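Local coordinates for protein putative phosphohistidine phosphatase, SixA (Nakamurella multipartita, PDB 4HBZ) that probably removes phosphate from phosphohistidine, as a putative SixA-type member of the histidine phosphatase superfamily, at residues Q54-H59 / G157-L162; V66-S69 / R73-Q76; A110-V115 / G166-L171. One frame throughout, in Å; residues are numbered along the deposited sequence.

Contact 1: Q54-H59 / G157-L162; sequences QWLRGH and GTFAVL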
loop_
_atom_site.group_PDB
_atom_site.type_symbol
_atom_site.label_atom_id
_atom_site.label_comp_id
_atom_site.label_asym_id
_atom_site.label_seq_id
_atom_site.Cartn_x
_atom_site.Cartn_y
_atom_site.Cartn_z
ATOM N N GLN A 54 3.274 14.235 -1.419
ATOM C CA GLN A 54 3.693 15.317 -0.550
ATOM C C GLN A 54 3.492 14.973 0.912
ATOM O O GLN A 54 4.323 15.267 1.766
ATOM C CB GLN A 54 2.966 16.610 -0.961
ATOM C CG GLN A 54 3.541 17.140 -2.286
ATOM C CD GLN A 54 2.722 18.245 -2.912
ATOM O OE1 GLN A 54 1.677 18.616 -2.370
ATOM N NE2 GLN A 54 3.149 18.760 -4.036
ATOM N N TRP A 55 2.365 14.335 1.225
ATOM C CA TRP A 55 2.066 13.894 2.583
ATOM C C TRP A 55 3.050 12.847 3.018
ATOM O O TRP A 55 3.660 12.978 4.068
ATOM C CB TRP A 55 0.626 13.378 2.703
ATOM C CG TRP A 55 0.248 13.185 4.169
ATOM C CD1 TRP A 55 -0.440 14.044 4.901
ATOM C CD2 TRP A 55 0.530 12.060 4.987
ATOM N NE1 TRP A 55 -0.575 13.570 6.164
ATOM C CE2 TRP A 55 -0.013 12.336 6.243
ATOM C CE3 TRP A 55 1.184 10.861 4.794
ATOM C CZ2 TRP A 55 0.120 11.430 7.322
ATOM C CZ3 TRP A 55 1.302 9.972 5.859
ATOM C CH2 TRP A 55 0.773 10.290 7.090
ATOM N N LEU A 56 3.253 11.828 2.199
ATOM C CA LEU A 56 4.191 10.726 2.523
ATOM C C LEU A 56 5.595 11.257 2.764
ATOM O O LEU A 56 6.219 10.881 3.756
ATOM C CB LEU A 56 4.217 9.691 1.398
ATOM C CG LEU A 56 2.944 8.837 1.298
ATOM C CD1 LEU A 56 2.897 8.111 -0.041
ATOM C CD2 LEU A 56 2.806 7.889 2.474
ATOM N N ARG A 57 6.079 12.135 1.885
ATOM C CA ARG A 57 7.436 12.653 2.038
ATOM C C ARG A 57 7.588 13.625 3.213
ATOM O O ARG A 57 8.689 13.859 3.692
ATOM C CB ARG A 57 7.927 13.280 0.738
ATOM C CG ARG A 57 8.131 12.238 -0.350
ATOM C CD ARG A 57 8.651 12.810 -1.641
ATOM N NE ARG A 57 7.632 13.495 -2.440
ATOM C CZ ARG A 57 7.416 14.794 -2.510
ATOM N NH1 ARG A 57 6.457 15.241 -3.321
ATOM N NH2 ARG A 57 8.163 15.654 -1.847
ATOM N N GLY A 58 6.491 14.211 3.672
ATOM C CA GLY A 58 6.532 15.092 4.807
ATOM C C GLY A 58 6.316 14.446 6.146
ATOM O O GLY A 58 6.665 15.039 7.176
ATOM N N HIS A 59 5.723 13.254 6.174
ATOM C CA HIS A 59 5.268 12.655 7.418
ATOM C C HIS A 59 5.806 11.288 7.787
ATOM O O HIS A 59 5.818 10.927 8.975
ATOM C CB HIS A 59 3.738 12.544 7.426
ATOM C CG HIS A 59 3.047 13.846 7.494
ATOM N ND1 HIS A 59 2.739 14.604 6.383
ATOM C CD2 HIS A 59 2.637 14.575 8.556
ATOM C CE1 HIS A 59 2.141 15.720 6.757
ATOM N NE2 HIS A 59 2.052 15.713 8.068
ATOM N N GLY A 157 -6.607 6.570 -4.895
ATOM C CA GLY A 157 -5.659 7.515 -4.320
ATOM C C GLY A 157 -5.448 7.375 -2.830
ATOM O O GLY A 157 -4.522 7.967 -2.262
ATOM N N THR A 158 -6.310 6.584 -2.171
ATOM C CA THR A 158 -6.170 6.349 -0.724
ATOM C C THR A 158 -4.966 5.532 -0.393
ATOM O O THR A 158 -4.559 4.677 -1.158
ATOM C CB THR A 158 -7.429 5.619 -0.196
ATOM O OG1 THR A 158 -8.582 6.398 -0.491
ATOM C CG2 THR A 158 -7.423 5.370 1.300
ATOM N N PHE A 159 -4.348 5.807 0.737
ATOM C CA PHE A 159 -3.354 4.873 1.255
ATOM C C PHE A 159 -3.525 4.660 2.734
ATOM O O PHE A 159 -4.032 5.479 3.464
ATOM C CB PHE A 159 -1.917 5.322 0.930
ATOM C CG PHE A 159 -1.505 6.646 1.526
ATOM C CD1 PHE A 159 -0.982 6.742 2.808
ATOM C CD2 PHE A 159 -1.675 7.811 0.763
ATOM C CE1 PHE A 159 -0.598 7.968 3.322
ATOM C CE2 PHE A 159 -1.313 9.026 1.288
ATOM C CZ PHE A 159 -0.754 9.096 2.537
ATOM N N ALA A 160 -3.123 3.466 3.152
ATOM C CA ALA A 160 -3.066 3.043 4.568
ATOM C C ALA A 160 -1.634 2.866 5.000
ATOM O O ALA A 160 -0.784 2.396 4.203
ATOM C CB ALA A 160 -3.801 1.719 4.751
ATOM N N VAL A 161 -1.342 3.300 6.203
ATOM C CA VAL A 161 -0.030 3.180 6.789
ATOM C C VAL A 161 -0.134 2.192 7.944
ATOM O O VAL A 161 -0.967 2.356 8.844
ATOM C CB VAL A 161 0.490 4.518 7.337
ATOM C CG1 VAL A 161 1.908 4.359 7.929
ATOM C CG2 VAL A 161 0.447 5.612 6.275
ATOM N N LEU A 162 0.676 1.131 7.869
ATOM C CA LEU A 162 0.690 0.088 8.858
ATOM C C LEU A 162 2.092 -0.121 9.406
ATOM O O LEU A 162 3.054 0.261 8.777
ATOM C CB LEU A 162 0.169 -1.229 8.276
ATOM C CG LEU A 162 -1.199 -1.168 7.602
ATOM C CD1 LEU A 162 -1.065 -1.014 6.100
ATOM C CD2 LEU A 162 -2.041 -2.394 7.939
#
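The F159 ring takes L56 on one of its faces and W55 at its edge. CD2 of L56 stands over that face, 4.0 Å from the ring centroid, a CH-pi contact, with CG of the same leucine also above the ring but displaced toward its rim. The six-membered ring of W55 meets the rim of F159 at CE1 and CZ, the closest pair being W55 CE3 and F159 CZ at 3.5 Å. The two ring planes are inclined at 51°, an oblique aromatic pair. Helix 43-59 is here packed against a mixed sheet in the three-layered alpha/beta core of the histidine phosphatase fold. Its segment 54-59 runs nearly parallel to strand 159-162, the two axes making 20° and passing 11.7 Å apart, a distance bridged by the side chains of W55, L56 and F159. On the strand, F159 and V161 both face the helix, and CG2 of V161 reaches W55 CZ3 more loosely, at 4.5 Å. The benzyl group of F159 gets out to the helix with CG lodged between backbone N and carbonyl carbon (chi1 62°). In W55, CG instead lies anti to the backbone N, beside the carbonyl carbon, and the indole is carried toward the sheet. L180 of strand 177-182 touches W55 as well, while V23 and M25 of strand 20-26 adjoin F159, so the ring sits in a buried apolar layer spanning three strands. One indole face of W55 receives the H59 imidazole, whose ND1 lies 3.4 Å above the plane toward the rim. That same ND1 donates a hydrogen bond to W55 O at 3.0 Å, one turn back along the helix, with the oxygen almost exactly in the imidazole plane.

Contact 2: V66-S69 / R73-Q76; sequences VVCS and RTRQ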
loop_
_atom_site.group_PDB
_atom_site.type_symbol
_atom_site.label_atom_id
_atom_site.label_comp_id
_atom_site.label_asym_id
_atom_site.label_seq_id
_atom_site.Cartn_x
_atom_site.Cartn_y
_atom_site.Cartn_z
ATOM N N VAL A 66 9.651 0.301 -3.432
ATOM C CA VAL A 66 8.276 0.377 -3.913
ATOM C C VAL A 66 8.045 -0.923 -4.687
ATOM O O VAL A 66 8.923 -1.376 -5.459
ATOM C CB VAL A 66 8.076 1.547 -4.877
ATOM C CG1 VAL A 66 6.628 1.635 -5.320
ATOM C CG2 VAL A 66 8.470 2.837 -4.190
ATOM N N VAL A 67 6.873 -1.518 -4.445
ATOM C CA VAL A 67 6.348 -2.626 -5.281
ATOM C C VAL A 67 5.134 -2.030 -6.002
ATOM O O VAL A 67 4.183 -1.538 -5.342
ATOM C CB VAL A 67 5.977 -3.884 -4.486
ATOM C CG1 VAL A 67 5.729 -5.026 -5.453
ATOM C CG2 VAL A 67 7.077 -4.240 -3.452
ATOM N N CYS A 68 5.137 -2.054 -7.341
ATOM C CA CYS A 68 4.159 -1.323 -8.115
ATOM C C CYS A 68 3.587 -2.159 -9.252
ATOM O O CYS A 68 4.327 -2.781 -9.982
ATOM C CB CYS A 68 4.827 -0.072 -8.691
ATOM S SG CYS A 68 3.728 1.122 -9.509
ATOM N N SER A 69 2.269 -2.165 -9.387
ATOM C CA SER A 69 1.632 -2.735 -10.573
ATOM C C SER A 69 2.178 -2.105 -11.856
ATOM O O SER A 69 2.480 -0.918 -11.921
ATOM C CB SER A 69 0.131 -2.488 -10.497
ATOM O OG SER A 69 -0.503 -2.825 -11.692
ATOM N N ARG A 73 -1.643 3.422 -14.802
ATOM C CA ARG A 73 -2.203 4.255 -13.759
ATOM C C ARG A 73 -1.507 4.138 -12.433
ATOM O O ARG A 73 -1.414 5.109 -11.667
ATOM C CB ARG A 73 -3.716 4.022 -13.619
ATOM C CG ARG A 73 -4.150 2.583 -13.267
ATOM C CD ARG A 73 -5.645 2.443 -13.526
ATOM N NE ARG A 73 -6.207 1.107 -13.307
ATOM C CZ ARG A 73 -6.314 0.161 -14.256
ATOM N NH1 ARG A 73 -5.704 0.271 -15.450
ATOM N NH2 ARG A 73 -7.014 -0.930 -14.012
ATOM N N THR A 74 -1.002 2.946 -12.121
ATOM C CA THR A 74 -0.195 2.724 -10.936
ATOM C C THR A 74 1.226 3.321 -11.116
ATOM O O THR A 74 1.745 3.996 -10.250
ATOM C CB THR A 74 -0.159 1.214 -10.585
ATOM O OG1 THR A 74 -0.016 0.474 -11.798
ATOM C CG2 THR A 74 -1.475 0.786 -9.934
ATOM N N ARG A 75 1.836 3.122 -12.281
ATOM C CA ARG A 75 3.124 3.762 -12.613
ATOM C C ARG A 75 3.031 5.283 -12.496
ATOM O O ARG A 75 3.925 5.902 -11.907
ATOM C CB ARG A 75 3.577 3.383 -14.023
ATOM C CG ARG A 75 3.968 1.943 -14.192
ATOM C CD ARG A 75 4.294 1.647 -15.665
ATOM N NE ARG A 75 4.701 0.272 -15.910
ATOM C CZ ARG A 75 5.952 -0.200 -15.796
ATOM N NH1 ARG A 75 6.990 0.602 -15.501
ATOM N NH2 ARG A 75 6.164 -1.485 -16.061
ATOM N N GLN A 76 1.968 5.839 -13.040
ATOM C CA GLN A 76 1.782 7.280 -13.043
ATOM C C GLN A 76 1.495 7.806 -11.653
ATOM O O GLN A 76 1.930 8.902 -11.275
ATOM C CB GLN A 76 0.650 7.673 -14.004
ATOM C CG GLN A 76 1.088 7.520 -15.458
ATOM C CD GLN A 76 -0.047 7.696 -16.437
ATOM O OE1 GLN A 76 -1.143 8.059 -16.061
ATOM N NE2 GLN A 76 0.190 7.388 -17.722
#
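T74 turns its side chain toward S69, and both of its branches face the serine CB: T74 OG1 comes to 3.2 Å from S69 CB and T74 CG2 to 3.7 Å. The hydroxyl branch also lies close to the serine backbone, T74 OG1 being 2.9 Å from S69 O, although the hydrogen bond of this hydroxyl is with A71 O in the turn between the segments. Set between backbone N and carbonyl carbon (chi1 41°), OG1 is held by A71 O, while CG2 lies beside the backbone N. The serine hydroxyl leads elsewhere: with OG anti to the backbone N (chi1 171°), it is hydrogen-bonded to H120 NE2 and A71 N, linking S69 both to that histidine and to the turn just ahead of helix 72-81. Strand 65-69, helix 72-81 and strand 86-90 form a beta-alpha-beta unit, and the contact sits at its first bend, where the chain leaves the parallel part of the sheet and doubles back as a helix. C68 points from the strand at the helix backbone rather than at a side chain. Its SG is 3.6 Å from T74 O and 3.9 Å from R75 N, with T74 CB close by at 4.0 Å. Beyond the sulfur's contact with the helix, V87 and Y89 of strand 86-90 and V118 of strand 114-119 pack on C68, so the thiol is buried between sheet and helix. R75 passes alongside the serine, touching S69 O through its CG at 3.9 Å. From CG to NE the chain is extended, and the guanidinium is held by a hydrogen bond from NE to T70 O and a cation-pi interaction with Y89.

Contact 3: A110-V115 / G166-L171; sequences ADASTV and GAWADL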
loop_
_atom_site.group_PDB
_atom_site.type_symbol
_atom_site.label_atom_id
_atom_site.label_comp_id
_atom_site.label_asym_id
_atom_site.label_seq_id
_atom_site.Cartn_x
_atom_site.Cartn_y
_atom_site.Cartn_z
ATOM N N ALA A 110 15.574 -7.244 2.863
ATOM C CA ALA A 110 15.143 -7.456 4.195
ATOM C C ALA A 110 15.389 -6.256 5.078
ATOM O O ALA A 110 14.622 -6.080 6.017
ATOM C CB ALA A 110 15.878 -8.659 4.787
ATOM N N ASP A 111 16.418 -5.457 4.816
ATOM C CA ASP A 111 16.733 -4.350 5.700
ATOM C C ASP A 111 15.928 -3.087 5.362
ATOM O O ASP A 111 16.110 -2.060 6.014
ATOM C CB ASP A 111 18.234 -4.005 5.664
ATOM C CG ASP A 111 19.099 -5.097 6.268
ATOM O OD1 ASP A 111 18.585 -5.857 7.122
ATOM O OD2 ASP A 111 20.295 -5.184 5.881
ATOM N N ALA A 112 15.056 -3.152 4.358
ATOM C CA ALA A 112 14.148 -2.009 4.094
ATOM C C ALA A 112 13.350 -1.694 5.334
ATOM O O ALA A 112 12.830 -2.596 6.004
ATOM C CB ALA A 112 13.211 -2.294 2.936
ATOM N N SER A 113 13.259 -0.416 5.676
ATOM C CA SER A 113 12.460 -0.005 6.822
ATOM C C SER A 113 11.055 0.425 6.423
ATOM O O SER A 113 10.096 0.245 7.194
ATOM C CB SER A 113 13.133 1.114 7.591
ATOM O OG SER A 113 14.425 0.718 8.003
ATOM N N THR A 114 10.931 0.981 5.224
ATOM C CA THR A 114 9.651 1.547 4.729
ATOM C C THR A 114 9.407 1.054 3.303
ATOM O O THR A 114 10.252 1.228 2.432
ATOM C CB THR A 114 9.697 3.085 4.764
ATOM O OG1 THR A 114 10.143 3.496 6.067
ATOM C CG2 THR A 114 8.375 3.725 4.472
ATOM N N VAL A 115 8.296 0.380 3.129
ATOM C CA VAL A 115 7.857 -0.172 1.832
ATOM C C VAL A 115 6.540 0.417 1.396
ATOM O O VAL A 115 5.621 0.483 2.176
ATOM C CB VAL A 115 7.765 -1.706 1.885
ATOM C CG1 VAL A 115 7.203 -2.262 0.614
ATOM C CG2 VAL A 115 9.109 -2.331 2.211
ATOM N N GLY A 166 7.352 -7.694 12.662
ATOM C CA GLY A 166 7.865 -8.854 11.940
ATOM C C GLY A 166 8.770 -8.461 10.803
ATOM O O GLY A 166 8.705 -7.335 10.259
ATOM N N ALA A 167 9.676 -9.354 10.446
ATOM C CA ALA A 167 10.431 -9.230 9.195
ATOM C C ALA A 167 9.492 -9.180 8.017
ATOM O O ALA A 167 8.368 -9.761 8.049
ATOM C CB ALA A 167 11.317 -10.454 9.061
ATOM N N TRP A 168 9.885 -8.539 6.917
ATOM C CA TRP A 168 9.035 -8.545 5.737
ATOM C C TRP A 168 8.616 -9.947 5.290
ATOM O O TRP A 168 7.464 -10.135 4.871
ATOM C CB TRP A 168 9.653 -7.774 4.556
ATOM C CG TRP A 168 9.820 -6.312 4.817
ATOM C CD1 TRP A 168 10.970 -5.638 4.904
ATOM C CD2 TRP A 168 8.752 -5.365 5.093
ATOM N NE1 TRP A 168 10.710 -4.303 5.161
ATOM C CE2 TRP A 168 9.364 -4.107 5.306
ATOM C CE3 TRP A 168 7.378 -5.464 5.184
ATOM C CZ2 TRP A 168 8.599 -2.955 5.530
ATOM C CZ3 TRP A 168 6.622 -4.315 5.450
ATOM C CH2 TRP A 168 7.249 -3.098 5.624
ATOM N N ALA A 169 9.528 -10.912 5.338
ATOM C CA ALA A 169 9.211 -12.230 4.885
ATOM C C ALA A 169 8.048 -12.866 5.690
ATOM O O ALA A 169 7.316 -13.748 5.202
ATOM C CB ALA A 169 10.443 -13.097 4.915
ATOM N N ASP A 170 7.895 -12.387 6.936
ATOM C CA ASP A 170 6.963 -12.983 7.871
ATOM C C ASP A 170 5.648 -12.215 7.948
ATOM O O ASP A 170 4.849 -12.504 8.788
ATOM C CB ASP A 170 7.612 -12.985 9.273
ATOM C CG ASP A 170 8.809 -13.963 9.380
ATOM O OD1 ASP A 170 8.889 -14.840 8.514
ATOM O OD2 ASP A 170 9.532 -13.896 10.366
ATOM N N LEU A 171 5.451 -11.229 7.078
ATOM C CA LEU A 171 4.311 -10.342 7.197
ATOM C C LEU A 171 2.983 -11.038 7.244
ATOM O O LEU A 171 2.094 -10.664 8.029
ATOM C CB LEU A 171 4.410 -9.265 6.089
ATOM C CG LEU A 171 3.394 -8.191 6.031
ATOM C CD1 LEU A 171 3.391 -7.296 7.242
ATOM C CD2 LEU A 171 3.627 -7.391 4.750
HETATM O O HOH W 1 12.862 -8.070 7.041
#
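The loop 110-113, leading into strand 114-119, runs past the indole of W168, presenting the carbonyls of A112 and S113 to its edge; W168 is carried by the 3-10 turn 168-170, and the nearest CA atoms, A110 and W168, are 6.4 Å apart. W168 NE1 donates to A112 O at 2.8 Å, with an N-H...O angle of 157°. The oxygen lies near the indole plane, but relative to A112 the donor stands 48° out of the carbonyl plane. Further along the same edge, S113 O comes to 3.9 Å from W168 CZ2. V115 meets the ring differently, from over one face: its CG2 is 3.8 Å from the centroid of the six-membered ring in a CH-pi contact, and only 3.4 Å from CZ2. With CG1 anti to the backbone N (chi1 175°), CG2 falls beside that N and is the methyl that meets the ring. A water adds a second polar link, giving a hydrogen bond to A110 O at 2.8 Å and accepting one from W168 N at 3.0 Å. Thus the indole N-H and the backbone N-H of one tryptophan both serve the same loop, the first directly and the second through water. V105, V108, R20 and L22 also touch W168, which packs between helix 98-106 and the sheet at one end of the alpha/beta core of this histidine phosphatase fold.

In the fold
From the N terminus, strand 20-26 enters the middle of the sheet and helix 43-59 follows, bearing the first segment of contact 1. Contact 2 closes a short loop between strand 65-69 and helix 72-81, wholly within the long span that contact 1 bridges. Contact 3 opens later, at the entrance to strand 114-119, the sheet neighbour of 65-69. Strand 159-164 then completes contact 1, and residues 166-171 soon afterwards complete contact 3, so these two long loops cross while contacts 2 and 3 lie in series. All three reach one mixed sheet: contact 1 at its antiparallel side, contact 2 on strand 65-69, and contact 3 by joining the start of strand 114-119 to the loop between strand 159-164 and helix 171-174.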